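Taurine:2-oxoglutarate aminotransferase (Bifidobacterium kashiwanohense PV20-2, PDB 6JIX) probably catalyses the pyridoxal-phosphate-dependent transfer of the amino group of taurine to 2-oxoglutarate, giving glutamate. Local coordinates at residues Ser119-Ile124 with Ile148-Ala153; Pro134-Cys139 with Pro169-Phe174; Ser142-Thr147 with Ala215-Ser220; Ser154-Arg159 with Phe410-Asn415. All blocks are in the same frame, centred on the assembly; numbering follows the deposited sequence.

Contact 1: Ser119-Ile124 with Ile148-Ala153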
loop_
_atom_site.group_PDB
_atom_site.type_symbol
_atom_site.label_atom_id
_atom_site.label_comp_id
_atom_site.label_asym_id
_atom_site.label_seq_id
_atom_site.Cartn_x
_atom_site.Cartn_y
_atom_site.Cartn_z
ATOM N N SER A 119 6.261 -1.998 -2.498
ATOM C CA SER A 119 7.426 -2.873 -2.554
ATOM C C SER A 119 8.544 -2.271 -3.418
ATOM O O SER A 119 9.729 -2.396 -3.086
ATOM C CB SER A 119 7.015 -4.252 -3.059
ATOM O OG SER A 119 6.028 -4.120 -4.057
ATOM N N ASN A 120 8.204 -1.569 -4.495
ATOM C CA ASN A 120 9.253 -0.865 -5.229
ATOM C C ASN A 120 9.813 0.300 -4.423
ATOM O O ASN A 120 11.031 0.527 -4.421
ATOM C CB ASN A 120 8.731 -0.418 -6.589
ATOM C CG ASN A 120 8.629 -1.578 -7.555
ATOM O OD1 ASN A 120 9.408 -2.520 -7.461
ATOM N ND2 ASN A 120 7.660 -1.537 -8.459
ATOM N N GLU A 121 8.935 1.061 -3.746
ATOM C CA GLU A 121 9.380 2.122 -2.840
ATOM C C GLU A 121 10.412 1.597 -1.860
ATOM O O GLU A 121 11.447 2.224 -1.622
ATOM C CB GLU A 121 8.199 2.702 -2.057
ATOM C CG GLU A 121 7.067 3.274 -2.882
ATOM C CD GLU A 121 7.127 4.785 -2.956
ATOM O OE1 GLU A 121 6.099 5.403 -3.302
ATOM O OE2 GLU A 121 8.208 5.357 -2.670
ATOM N N ASN A 122 10.129 0.449 -1.266
ATOM C CA ASN A 122 11.006 -0.068 -0.236
ATOM C C ASN A 122 12.268 -0.664 -0.838
ATOM O O ASN A 122 13.358 -0.508 -0.270
ATOM C CB ASN A 122 10.243 -1.092 0.618
ATOM C CG ASN A 122 9.383 -0.425 1.687
ATOM O OD1 ASN A 122 9.878 0.367 2.497
ATOM N ND2 ASN A 122 8.084 -0.719 1.678
ATOM N N ALA A 123 12.152 -1.308 -2.007
ATOM C CA ALA A 123 13.346 -1.804 -2.683
ATOM C C ALA A 123 14.301 -0.662 -2.995
ATOM O O ALA A 123 15.507 -0.764 -2.748
ATOM C CB ALA A 123 12.963 -2.564 -3.954
ATOM N N ILE A 124 13.770 0.448 -3.503
ATOM C CA ILE A 124 14.571 1.651 -3.698
ATOM C C ILE A 124 15.250 2.067 -2.394
ATOM O O ILE A 124 16.463 2.310 -2.358
ATOM C CB ILE A 124 13.693 2.783 -4.245
ATOM C CG1 ILE A 124 13.269 2.485 -5.673
ATOM C CG2 ILE A 124 14.412 4.129 -4.117
ATOM C CD1 ILE A 124 12.106 3.337 -6.105
ATOM N N ILE A 148 4.627 8.556 -4.839
ATOM C CA ILE A 148 5.638 9.505 -5.322
ATOM C C ILE A 148 6.952 8.795 -5.652
ATOM O O ILE A 148 7.618 9.113 -6.647
ATOM C CB ILE A 148 5.840 10.647 -4.303
ATOM C CG1 ILE A 148 4.505 11.382 -4.071
ATOM C CG2 ILE A 148 6.953 11.617 -4.766
ATOM C CD1 ILE A 148 4.623 12.725 -3.427
ATOM N N GLY A 149 7.364 7.841 -4.817
ATOM C CA GLY A 149 8.612 7.145 -5.085
ATOM C C GLY A 149 8.534 6.238 -6.303
ATOM O O GLY A 149 9.369 6.318 -7.213
ATOM N N ALA A 150 7.533 5.352 -6.335
ATOM C CA ALA A 150 7.432 4.431 -7.459
ATOM C C ALA A 150 7.088 5.158 -8.758
ATOM O O ALA A 150 7.495 4.717 -9.841
ATOM C CB ALA A 150 6.389 3.354 -7.158
ATOM N N SER A 151 6.363 6.283 -8.671
ATOM C CA SER A 151 5.950 6.998 -9.872
ATOM C C SER A 151 7.103 7.792 -10.467
ATOM O O SER A 151 7.220 7.884 -11.694
ATOM C CB SER A 151 4.764 7.917 -9.569
ATOM O OG SER A 151 4.162 8.370 -10.770
ATOM N N ASN A 152 7.970 8.366 -9.623
ATOM C CA ASN A 152 9.183 8.980 -10.150
ATOM C C ASN A 152 10.057 7.936 -10.834
ATOM O O ASN A 152 10.701 8.222 -11.854
ATOM C CB ASN A 152 9.954 9.695 -9.039
ATOM C CG ASN A 152 9.555 11.146 -8.898
ATOM O OD1 ASN A 152 10.040 12.028 -9.623
ATOM N ND2 ASN A 152 8.663 11.406 -7.964
ATOM N N ALA A 153 10.077 6.710 -10.304
ATOM C CA ALA A 153 10.836 5.651 -10.957
ATOM C C ALA A 153 10.155 5.153 -12.228
ATOM O O ALA A 153 10.837 4.628 -13.117
ATOM C CB ALA A 153 11.059 4.488 -9.990
#
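In the cofactor-binding domain of this class-III, fold type I aminotransferase, E121 and I124 of helix 116-131 press on G149, A150 and A153 of the short helix 148-153. The axes of segments 119-124 and 148-153, 8.4 Å apart, run at 82° to each other, and the contact is fully buried. How a carboxylate can be lodged in such a crossing is well illustrated by E121. Its CG is anti to the carbonyl carbon (chi1 -58°), and the chain then bends at chi2, bringing the carboxylate to the first turn of the other helix. There OE1 accepts two weak bonds, from G149 N at 3.1 Å and from A150 N at 3.4 Å. Because G149 has no side chain, OE2 can lie against its CA. The stronger partner of OE1 is the hydroxyl of T147, just ahead of the helix, while OE2 accepts from I148 N of the second subunit. The same glutamate therefore joins two helices of its own chain and reaches across the dimer. The preceding residue, N120, touches A150 only lightly, CB to CB at 4.5 Å. Its amide end is turned to other duties, bonding T278, D252 and the carbonyl of H144, next to the pyridoxal phosphate. Further along, the side chains that meet are apolar. CD1 of I124 approaches CB of A153 at 4.2 Å, with the carbonyl oxygen G149 O as an equally distant neighbour. Inside the short helix, ND2 of N152 donates back to I148 O at 2.8 Å, reaching that carbonyl from the face opposite to N152 N.

Contact 2: Pro134-Cys139 with Pro169-Phe174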
loop_
_atom_site.group_PDB
_atom_site.type_symbol
_atom_site.label_atom_id
_atom_site.label_comp_id
_atom_site.label_asym_id
_atom_site.label_seq_id
_atom_site.Cartn_x
_atom_site.Cartn_y
_atom_site.Cartn_z
ATOM N N PRO A 134 23.080 7.508 -4.154
ATOM C CA PRO A 134 21.762 8.168 -4.204
ATOM C C PRO A 134 20.861 7.794 -5.379
ATOM O O PRO A 134 19.637 7.846 -5.242
ATOM C CB PRO A 134 22.136 9.656 -4.261
ATOM C CG PRO A 134 23.469 9.676 -4.990
ATOM C CD PRO A 134 24.162 8.365 -4.687
ATOM N N LYS A 135 21.429 7.420 -6.526
ATOM C CA LYS A 135 20.695 7.419 -7.789
ATOM C C LYS A 135 20.057 6.072 -8.101
ATOM O O LYS A 135 20.640 5.016 -7.838
ATOM C CB LYS A 135 21.627 7.811 -8.937
ATOM C CG LYS A 135 21.909 9.298 -9.023
ATOM C CD LYS A 135 22.976 9.600 -10.063
ATOM C CE LYS A 135 23.756 10.868 -9.700
ATOM N NZ LYS A 135 24.315 11.545 -10.900
ATOM N N ILE A 136 18.882 6.129 -8.727
ATOM C CA ILE A 136 18.159 4.968 -9.242
ATOM C C ILE A 136 18.006 5.153 -10.747
ATOM O O ILE A 136 17.481 6.182 -11.195
ATOM C CB ILE A 136 16.767 4.814 -8.600
ATOM C CG1 ILE A 136 16.853 4.664 -7.076
ATOM C CG2 ILE A 136 15.998 3.680 -9.287
ATOM C CD1 ILE A 136 17.493 3.370 -6.592
ATOM N N PHE A 137 18.462 4.171 -11.525
ATOM C CA PHE A 137 18.187 4.123 -12.958
ATOM C C PHE A 137 16.947 3.277 -13.218
ATOM O O PHE A 137 16.786 2.192 -12.641
ATOM C CB PHE A 137 19.377 3.526 -13.725
ATOM C CG PHE A 137 20.389 4.545 -14.190
ATOM C CD1 PHE A 137 20.896 5.492 -13.318
ATOM C CD2 PHE A 137 20.841 4.541 -15.498
ATOM C CE1 PHE A 137 21.825 6.436 -13.745
ATOM C CE2 PHE A 137 21.783 5.482 -15.938
ATOM C CZ PHE A 137 22.272 6.435 -15.056
ATOM N N SER A 138 16.082 3.751 -14.115
ATOM C CA SER A 138 14.946 2.931 -14.523
ATOM C C SER A 138 14.535 3.301 -15.939
ATOM O O SER A 138 14.916 4.353 -16.465
ATOM C CB SER A 138 13.760 3.069 -13.566
ATOM O OG SER A 138 13.486 4.420 -13.284
ATOM N N CYS A 139 13.729 2.426 -16.542
ATOM C CA CYS A 139 13.415 2.543 -17.959
ATOM C C CYS A 139 12.274 3.521 -18.188
ATOM O O CYS A 139 11.325 3.587 -17.398
ATOM C CB CYS A 139 13.028 1.190 -18.544
ATOM S SG CYS A 139 14.173 -0.126 -18.215
ATOM N N PRO A 169 14.680 13.759 -6.419
ATOM C CA PRO A 169 16.063 13.648 -6.898
ATOM C C PRO A 169 16.542 12.203 -6.954
ATOM O O PRO A 169 16.093 11.330 -6.206
ATOM C CB PRO A 169 16.868 14.461 -5.871
ATOM C CG PRO A 169 15.857 15.185 -5.037
ATOM C CD PRO A 169 14.613 14.352 -5.077
ATOM N N GLY A 170 17.491 11.966 -7.848
ATOM C CA GLY A 170 18.138 10.677 -7.911
ATOM C C GLY A 170 17.440 9.660 -8.772
ATOM O O GLY A 170 17.729 8.466 -8.645
ATOM N N PHE A 171 16.528 10.089 -9.635
ATOM C CA PHE A 171 15.797 9.186 -10.515
ATOM C C PHE A 171 16.171 9.507 -11.960
ATOM O O PHE A 171 15.639 10.457 -12.545
ATOM C CB PHE A 171 14.298 9.306 -10.284
ATOM C CG PHE A 171 13.843 8.670 -9.016
ATOM C CD1 PHE A 171 13.590 7.303 -8.967
ATOM C CD2 PHE A 171 13.680 9.439 -7.856
ATOM C CE1 PHE A 171 13.175 6.712 -7.783
ATOM C CE2 PHE A 171 13.269 8.857 -6.662
ATOM C CZ PHE A 171 13.012 7.498 -6.619
ATOM N N VAL A 172 17.061 8.691 -12.530
ATOM C CA VAL A 172 17.537 8.838 -13.899
ATOM C C VAL A 172 16.871 7.785 -14.777
ATOM O O VAL A 172 16.884 6.589 -14.451
ATOM C CB VAL A 172 19.066 8.702 -13.975
ATOM C CG1 VAL A 172 19.560 9.106 -15.362
ATOM C CG2 VAL A 172 19.722 9.539 -12.920
ATOM N N HIS A 173 16.325 8.218 -15.910
ATOM C CA HIS A 173 15.605 7.337 -16.815
ATOM C C HIS A 173 16.427 7.067 -18.063
ATOM O O HIS A 173 17.034 7.982 -18.628
ATOM C CB HIS A 173 14.253 7.947 -17.178
ATOM C CG HIS A 173 13.332 8.052 -16.008
ATOM N ND1 HIS A 173 13.169 9.218 -15.289
ATOM C CD2 HIS A 173 12.563 7.122 -15.393
ATOM C CE1 HIS A 173 12.319 9.008 -14.299
ATOM N NE2 HIS A 173 11.936 7.744 -14.340
ATOM N N PHE A 174 16.460 5.803 -18.478
ATOM C CA PHE A 174 17.098 5.418 -19.727
ATOM C C PHE A 174 16.094 4.746 -20.644
ATOM O O PHE A 174 15.158 4.081 -20.192
ATOM C CB PHE A 174 18.317 4.489 -19.520
ATOM C CG PHE A 174 17.998 3.138 -18.934
ATOM C CD1 PHE A 174 17.576 3.010 -17.610
ATOM C CD2 PHE A 174 18.183 1.986 -19.688
ATOM C CE1 PHE A 174 17.317 1.753 -17.066
ATOM C CE2 PHE A 174 17.915 0.738 -19.165
ATOM C CZ PHE A 174 17.492 0.612 -17.851
#
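F137 and V172 lie side by side on neighbouring parallel strands, 135-139 and the outermost strand 171-174 of the large sheet, and show how one ring can span a strand pair. From CB, 4.0 Å from V172 O, the F137 side chain runs in the same direction as that of V172. CD1 and CE1 then come beneath the valine, CE1 being 3.6 Å from V172 CB, in a CH-pi contact over the ring face. At the tip, CZ meets V172 CG1 at 3.8 Å. Across the ring from CE1, CD2 lies 4.2 Å from F174 CD1, and helix 190-208 packs on the same ring through L205. Beyond it, SG of C139 sits obliquely to the F174 ring, 3.4 Å from CZ. Four backbone bonds fix the pairing, I136 N to G170 O, V172 N to I136 O, S138 N to V172 O and F174 N to S138 O. The chemistry is thus divided: directional amide bonds set the register, F137, C139, V172 and F174 make one face apolar, and the other mixes apolar I136 and F171 with polar S138 and H173, where S138 OG bonds A153 O and H173 NE2 makes a weak bond to N152 O.

Contact 3: Ser142-Thr147 with Ala215-Ser220. With PLP (pyridoxal-5'-phosphate), chain G.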
loop_
_atom_site.group_PDB
_atom_site.type_symbol
_atom_site.label_atom_id
_atom_site.label_comp_id
_atom_site.label_asym_id
_atom_site.label_seq_id
_atom_site.Cartn_x
_atom_site.Cartn_y
_atom_site.Cartn_z
ATOM N N SER A 142 8.195 1.765 -18.781
ATOM C CA SER A 142 8.027 0.988 -17.559
ATOM C C SER A 142 6.955 1.630 -16.693
ATOM O O SER A 142 6.685 2.837 -16.796
ATOM C CB SER A 142 9.347 0.884 -16.776
ATOM O OG SER A 142 9.582 2.031 -15.965
ATOM N N TYR A 143 6.335 0.801 -15.854
ATOM C CA TYR A 143 5.454 1.263 -14.787
ATOM C C TYR A 143 5.786 0.508 -13.508
ATOM O O TYR A 143 5.880 -0.727 -13.517
ATOM C CB TYR A 143 3.976 1.072 -15.136
ATOM C CG TYR A 143 3.037 1.577 -14.060
ATOM C CD1 TYR A 143 2.861 2.941 -13.847
ATOM C CD2 TYR A 143 2.330 0.687 -13.242
ATOM C CE1 TYR A 143 1.996 3.420 -12.856
ATOM C CE2 TYR A 143 1.460 1.151 -12.249
ATOM C CZ TYR A 143 1.294 2.526 -12.054
ATOM O OH TYR A 143 0.437 3.003 -11.062
ATOM N N HIS A 144 5.959 1.258 -12.407
ATOM C CA HIS A 144 6.325 0.689 -11.112
ATOM C C HIS A 144 5.421 1.094 -9.958
ATOM O O HIS A 144 5.736 0.775 -8.808
ATOM C CB HIS A 144 7.768 1.065 -10.753
ATOM C CG HIS A 144 8.780 0.542 -11.719
ATOM N ND1 HIS A 144 9.132 -0.789 -11.778
ATOM C CD2 HIS A 144 9.508 1.169 -12.676
ATOM C CE1 HIS A 144 10.045 -0.957 -12.720
ATOM N NE2 HIS A 144 10.295 0.217 -13.275
ATOM N N GLY A 145 4.340 1.824 -10.215
ATOM C CA GLY A 145 3.438 2.264 -9.172
ATOM C C GLY A 145 3.179 3.755 -9.257
ATOM O O GLY A 145 3.810 4.485 -10.018
ATOM N N SER A 146 2.237 4.203 -8.423
ATOM C CA SER A 146 1.727 5.565 -8.513
ATOM C C SER A 146 2.105 6.447 -7.331
ATOM O O SER A 146 1.949 7.676 -7.417
ATOM C CB SER A 146 0.199 5.550 -8.659
ATOM O OG SER A 146 -0.358 4.571 -7.810
ATOM N N THR A 147 2.605 5.875 -6.243
ATOM C CA THR A 147 3.049 6.718 -5.146
ATOM C C THR A 147 4.321 7.467 -5.556
ATOM O O THR A 147 5.011 7.083 -6.504
ATOM C CB THR A 147 3.244 5.875 -3.878
ATOM O OG1 THR A 147 3.933 4.662 -4.193
ATOM C CG2 THR A 147 1.899 5.496 -3.294
ATOM N N ALA A 215 21.060 1.444 -7.784
ATOM C CA ALA A 215 20.298 0.345 -8.351
ATOM C C ALA A 215 19.797 0.706 -9.746
ATOM O O ALA A 215 19.475 1.864 -10.039
ATOM C CB ALA A 215 19.107 -0.016 -7.448
ATOM N N ILE A 216 19.726 -0.310 -10.593
ATOM C CA ILE A 216 18.957 -0.249 -11.817
ATOM C C ILE A 216 17.686 -1.044 -11.567
ATOM O O ILE A 216 17.744 -2.220 -11.178
ATOM C CB ILE A 216 19.745 -0.821 -13.001
ATOM C CG1 ILE A 216 20.891 0.113 -13.378
ATOM C CG2 ILE A 216 18.821 -1.054 -14.198
ATOM C CD1 ILE A 216 21.660 -0.383 -14.577
ATOM N N LEU A 217 16.538 -0.408 -11.773
ATOM C CA LEU A 217 15.251 -1.035 -11.522
ATOM C C LEU A 217 14.518 -1.239 -12.844
ATOM O O LEU A 217 14.253 -0.272 -13.569
ATOM C CB LEU A 217 14.428 -0.172 -10.562
ATOM C CG LEU A 217 12.915 -0.376 -10.486
ATOM C CD1 LEU A 217 12.563 -1.758 -9.925
ATOM C CD2 LEU A 217 12.321 0.716 -9.631
ATOM N N MET A 218 14.201 -2.492 -13.169
ATOM C CA MET A 218 13.491 -2.771 -14.414
ATOM C C MET A 218 12.509 -3.911 -14.227
ATOM O O MET A 218 12.773 -4.853 -13.478
ATOM C CB MET A 218 14.420 -3.020 -15.624
ATOM C CG MET A 218 15.734 -3.640 -15.377
ATOM S SD MET A 218 16.894 -3.166 -16.702
ATOM C CE MET A 218 16.036 -3.578 -18.217
ATOM N N GLU A 219 11.336 -3.760 -14.844
ATOM C CA GLU A 219 10.433 -4.891 -15.036
ATOM C C GLU A 219 11.147 -6.010 -15.774
ATOM O O GLU A 219 11.738 -5.792 -16.845
ATOM C CB GLU A 219 9.208 -4.474 -15.851
ATOM C CG GLU A 219 8.185 -3.619 -15.153
ATOM C CD GLU A 219 7.072 -3.162 -16.102
ATOM O OE1 GLU A 219 6.023 -3.847 -16.152
ATOM O OE2 GLU A 219 7.240 -2.125 -16.787
ATOM N N SER A 220 11.041 -7.225 -15.232
ATOM C CA SER A 220 11.690 -8.370 -15.876
ATOM C C SER A 220 11.337 -8.427 -17.360
ATOM O O SER A 220 12.221 -8.469 -18.225
ATOM C CB SER A 220 11.284 -9.670 -15.171
ATOM O OG SER A 220 11.772 -9.733 -13.833
HETATM N N1 PLP G . 4.958 -2.859 -11.102
HETATM C C2 PLP G . 4.365 -3.364 -12.188
HETATM C C2A PLP G . 5.170 -4.130 -13.223
HETATM C C3 PLP G . 2.974 -3.193 -12.393
HETATM O O3 PLP G . 2.334 -3.701 -13.507
HETATM C C4 PLP G . 2.221 -2.510 -11.464
HETATM C C4A PLP G . 0.695 -2.343 -11.719
HETATM O O4A PLP G . 0.251 -2.352 -12.868
HETATM C C5 PLP G . 2.897 -1.989 -10.317
HETATM C C6 PLP G . 4.276 -2.187 -10.157
HETATM C C5A PLP G . 2.078 -1.206 -9.228
HETATM O O4P PLP G . 1.441 -2.179 -8.463
HETATM P P PLP G . 0.216 -1.761 -7.476
HETATM O O1P PLP G . -0.156 -2.891 -6.619
HETATM O O2P PLP G . 0.630 -0.723 -6.510
HETATM O O3P PLP G . -1.064 -1.201 -8.414
HETATM O O HOH W 1 12.300 0.304 -15.326
#
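Y143 and H144, in the loop that follows strand 135-139, meet E219 and L217 of strand 213-219 at the pyridoxal phosphate site of this fold type I enzyme. The close-packed part lies around the H144 ring. L217 CG sits over one of its faces, 3.9 Å from the centroid, in a CH-pi contact in which the two side chains reach tip to tip, while E219 N lies at the ring edge. The ring's ND1 is bonded to D252, a cofactor-pocket residue, a bond consistent with H144 positioning D252 while its own backbone touches the cofactor. Nearer the cofactor, Y143 N donates to E219 OE2 at 3.2 Å, nearly straight at 160° but arriving from above the carboxylate plane. The other oxygen, OE1, takes a bond from G223 N, so the carboxylate is gripped at both ends. With CG anti to the carbonyl carbon (chi1 -73°) and the chain extended beyond it, the glutamate runs past the cofactor methyl, CG standing 3.6 Å from PLP C2A. An alanine in place of E219 would probably leave the amides of Y143 and G223 without their acceptor and open a gap beside that methyl. The peptide of Y143 and H144 passes over one face of the pyridine ring, Y143 O being 3.3 Å from PLP C2. In contrast, the two segments diverge beyond H144, and at NE2, beside CE1, a water makes the link. Water 1, in the plane of the imidazole, is 2.9 Å from H144 NE2 and donates to L217 O at 2.7 Å.

Contact 4: Ser154-Arg159 with Phe410-Asn415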
loop_
_atom_site.group_PDB
_atom_site.type_symbol
_atom_site.label_atom_id
_atom_site.label_comp_id
_atom_site.label_asym_id
_atom_site.label_seq_id
_atom_site.Cartn_x
_atom_site.Cartn_y
_atom_site.Cartn_z
ATOM N N SER A 154 8.840 5.329 -12.346
ATOM C CA SER A 154 8.108 4.849 -13.514
ATOM C C SER A 154 8.376 5.718 -14.735
ATOM O O SER A 154 8.535 6.941 -14.629
ATOM C CB SER A 154 6.615 4.811 -13.217
ATOM O OG SER A 154 6.383 3.866 -12.201
ATOM N N GLY A 155 8.424 5.073 -15.900
ATOM C CA GLY A 155 8.678 5.760 -17.157
ATOM C C GLY A 155 7.471 6.382 -17.836
ATOM O O GLY A 155 7.579 7.484 -18.400
ATOM N N ASP A 156 6.319 5.708 -17.806
ATOM C CA ASP A 156 5.223 6.180 -18.642
ATOM C C ASP A 156 4.603 7.451 -18.045
ATOM O O ASP A 156 4.877 7.850 -16.906
ATOM C CB ASP A 156 4.188 5.066 -18.897
ATOM C CG ASP A 156 3.358 4.673 -17.653
ATOM O OD1 ASP A 156 2.960 3.480 -17.573
ATOM O OD2 ASP A 156 3.083 5.540 -16.781
ATOM N N TRP A 157 3.761 8.094 -18.855
ATOM C CA TRP A 157 3.321 9.459 -18.606
ATOM C C TRP A 157 2.503 9.618 -17.331
ATOM O O TRP A 157 2.245 10.756 -16.929
ATOM C CB TRP A 157 2.521 9.961 -19.814
ATOM C CG TRP A 157 1.407 9.029 -20.288
ATOM C CD1 TRP A 157 1.451 8.175 -21.355
ATOM C CD2 TRP A 157 0.090 8.899 -19.727
ATOM N NE1 TRP A 157 0.255 7.508 -21.477
ATOM C CE2 TRP A 157 -0.599 7.937 -20.496
ATOM C CE3 TRP A 157 -0.571 9.500 -18.652
ATOM C CZ2 TRP A 157 -1.913 7.562 -20.224
ATOM C CZ3 TRP A 157 -1.881 9.116 -18.374
ATOM C CH2 TRP A 157 -2.534 8.157 -19.158
ATOM N N ARG A 158 2.091 8.529 -16.682
ATOM C CA ARG A 158 1.408 8.663 -15.399
ATOM C C ARG A 158 2.302 9.281 -14.329
ATOM O O ARG A 158 1.795 9.683 -13.272
ATOM C CB ARG A 158 0.882 7.301 -14.953
ATOM C CG ARG A 158 -0.277 6.790 -15.822
ATOM C CD ARG A 158 -0.790 5.475 -15.314
ATOM N NE ARG A 158 0.037 4.376 -15.790
ATOM C CZ ARG A 158 -0.245 3.095 -15.587
ATOM N NH1 ARG A 158 -1.328 2.761 -14.901
ATOM N NH2 ARG A 158 0.554 2.153 -16.071
ATOM N N ARG A 159 3.616 9.335 -14.574
ATOM C CA ARG A 159 4.563 10.028 -13.707
ATOM C C ARG A 159 4.416 11.558 -13.751
ATOM O O ARG A 159 4.769 12.226 -12.772
ATOM C CB ARG A 159 5.988 9.619 -14.108
ATOM C CG ARG A 159 7.038 10.710 -13.940
ATOM C CD ARG A 159 8.427 10.125 -13.994
ATOM N NE ARG A 159 8.684 9.565 -15.310
ATOM C CZ ARG A 159 9.121 10.271 -16.349
ATOM N NH1 ARG A 159 9.360 11.567 -16.215
ATOM N NH2 ARG A 159 9.320 9.683 -17.525
ATOM N N PHE A 410 -7.624 -5.500 -21.530
ATOM C CA PHE A 410 -7.250 -4.095 -21.547
ATOM C C PHE A 410 -5.933 -3.978 -22.288
ATOM O O PHE A 410 -5.304 -4.976 -22.640
ATOM C CB PHE A 410 -7.140 -3.511 -20.127
ATOM C CG PHE A 410 -5.858 -3.877 -19.411
ATOM C CD1 PHE A 410 -5.691 -5.143 -18.846
ATOM C CD2 PHE A 410 -4.815 -2.959 -19.302
ATOM C CE1 PHE A 410 -4.499 -5.490 -18.190
ATOM C CE2 PHE A 410 -3.620 -3.300 -18.645
ATOM C CZ PHE A 410 -3.463 -4.561 -18.091
ATOM N N GLY A 411 -5.509 -2.739 -22.501
ATOM C CA GLY A 411 -4.215 -2.482 -23.101
ATOM C C GLY A 411 -3.755 -1.101 -22.698
ATOM O O GLY A 411 -4.487 -0.336 -22.068
ATOM N N ARG A 412 -2.501 -0.815 -23.021
ATOM C CA ARG A 412 -1.953 0.528 -22.912
ATOM C C ARG A 412 -1.362 0.909 -24.255
ATOM O O ARG A 412 -1.033 0.049 -25.080
ATOM C CB ARG A 412 -0.904 0.631 -21.797
ATOM C CG ARG A 412 -1.541 0.626 -20.391
ATOM C CD ARG A 412 -0.595 1.156 -19.330
ATOM N NE ARG A 412 -0.282 2.562 -19.552
ATOM C CZ ARG A 412 -0.959 3.564 -19.007
ATOM N NH1 ARG A 412 -1.984 3.319 -18.195
ATOM N NH2 ARG A 412 -0.609 4.809 -19.278
ATOM N N GLU A 413 -1.282 2.208 -24.506
ATOM C CA GLU A 413 -0.641 2.713 -25.723
ATOM C C GLU A 413 -1.314 2.077 -26.937
ATOM O O GLU A 413 -2.524 2.292 -27.138
ATOM C CB GLU A 413 0.868 2.465 -25.613
ATOM C CG GLU A 413 1.596 3.360 -24.621
ATOM C CD GLU A 413 0.892 4.692 -24.388
ATOM O OE1 GLU A 413 0.527 5.383 -25.376
ATOM O OE2 GLU A 413 0.712 5.047 -23.203
ATOM N N THR A 414 -0.593 1.330 -27.773
ATOM C CA THR A 414 -1.083 0.814 -29.043
ATOM C C THR A 414 -1.271 -0.699 -28.987
ATOM O O THR A 414 -1.269 -1.360 -30.031
ATOM C CB THR A 414 -0.124 1.207 -30.188
ATOM O OG1 THR A 414 -0.812 1.258 -31.442
ATOM C CG2 THR A 414 1.036 0.227 -30.343
ATOM N N ASN A 415 -1.441 -1.259 -27.780
ATOM C CA ASN A 415 -1.432 -2.702 -27.581
ATOM C C ASN A 415 -2.748 -3.224 -27.041
ATOM O O ASN A 415 -3.489 -2.527 -26.344
ATOM C CB ASN A 415 -0.325 -3.130 -26.632
ATOM C CG ASN A 415 0.992 -2.548 -27.024
ATOM O OD1 ASN A 415 1.432 -1.529 -26.467
ATOM N ND2 ASN A 415 1.617 -3.148 -28.031
#
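R158 and R412 reach toward each other tip to tip and lay their guanidinium groups flat together, planes 6° apart and centres 3.5 Å from one another. Such stacks of like charge illustrate how arginines can meet face on when anions lie nearby. R412 NH1 stands over the centre of the R158 group, whose edge is turned to D156. There R158 NH2 donates to OD1 at 3.1 Å, on its syn side and in the guanidinium plane, and NE adds a weak bond to OD2. The same OD1 lies 3.9 Å from R412 NE, but well out of that guanidinium plane, so this long bridge is one of charge alone. Alongside, R412 NH2 packs obliquely against the W157 ring, 3.2 Å from CZ2. The indole NE1 donates to the syn lone pair of E413 OE2 at 3.0 Å, the ring and carboxylate being nearly perpendicular, at 88°. In the next shell, R158 N donates to D156 OD2, a capping bond ahead of the helix that follows, within the type I turn D156-R159, and OD1 also accepts from N225. E413 OE1 is held by H389 N, and the H389 ring stacks on W157. The R158 guanidinium makes cation-pi contacts with Y143 and W23, the latter a glutamate-binding residue. An alanine in place of R158 would probably leave D156 without its closest cationic mate and the R412 group without its stacking partner and freer to turn. Taken together, D156 is likely to soften the repulsion between the paired arginines, allowing two positive charges to join this loop to the turn at 412-415.

From the N terminus, helix 116-131 opens contact 1, and strand 135-139 opens contact 2 before contact 1 has closed at helix 148-153. Contact 3 starts in the loop between them, so it crosses both. Contact 4 opens at 154-159, once contact 1 is complete, and crosses contacts 2 and 3, which close at strands 171-174 and 213-219; its own loop, the longest, ends at 410-415. No contact nests inside another. Contacts 2 and 3 share the large sheet through adjacent strands, F137 pairing with A215 and L217 by backbone bonds, and contact 1 touches both. Contact 4 brings in the C-terminal region, with S154 OG bonded to H144 N.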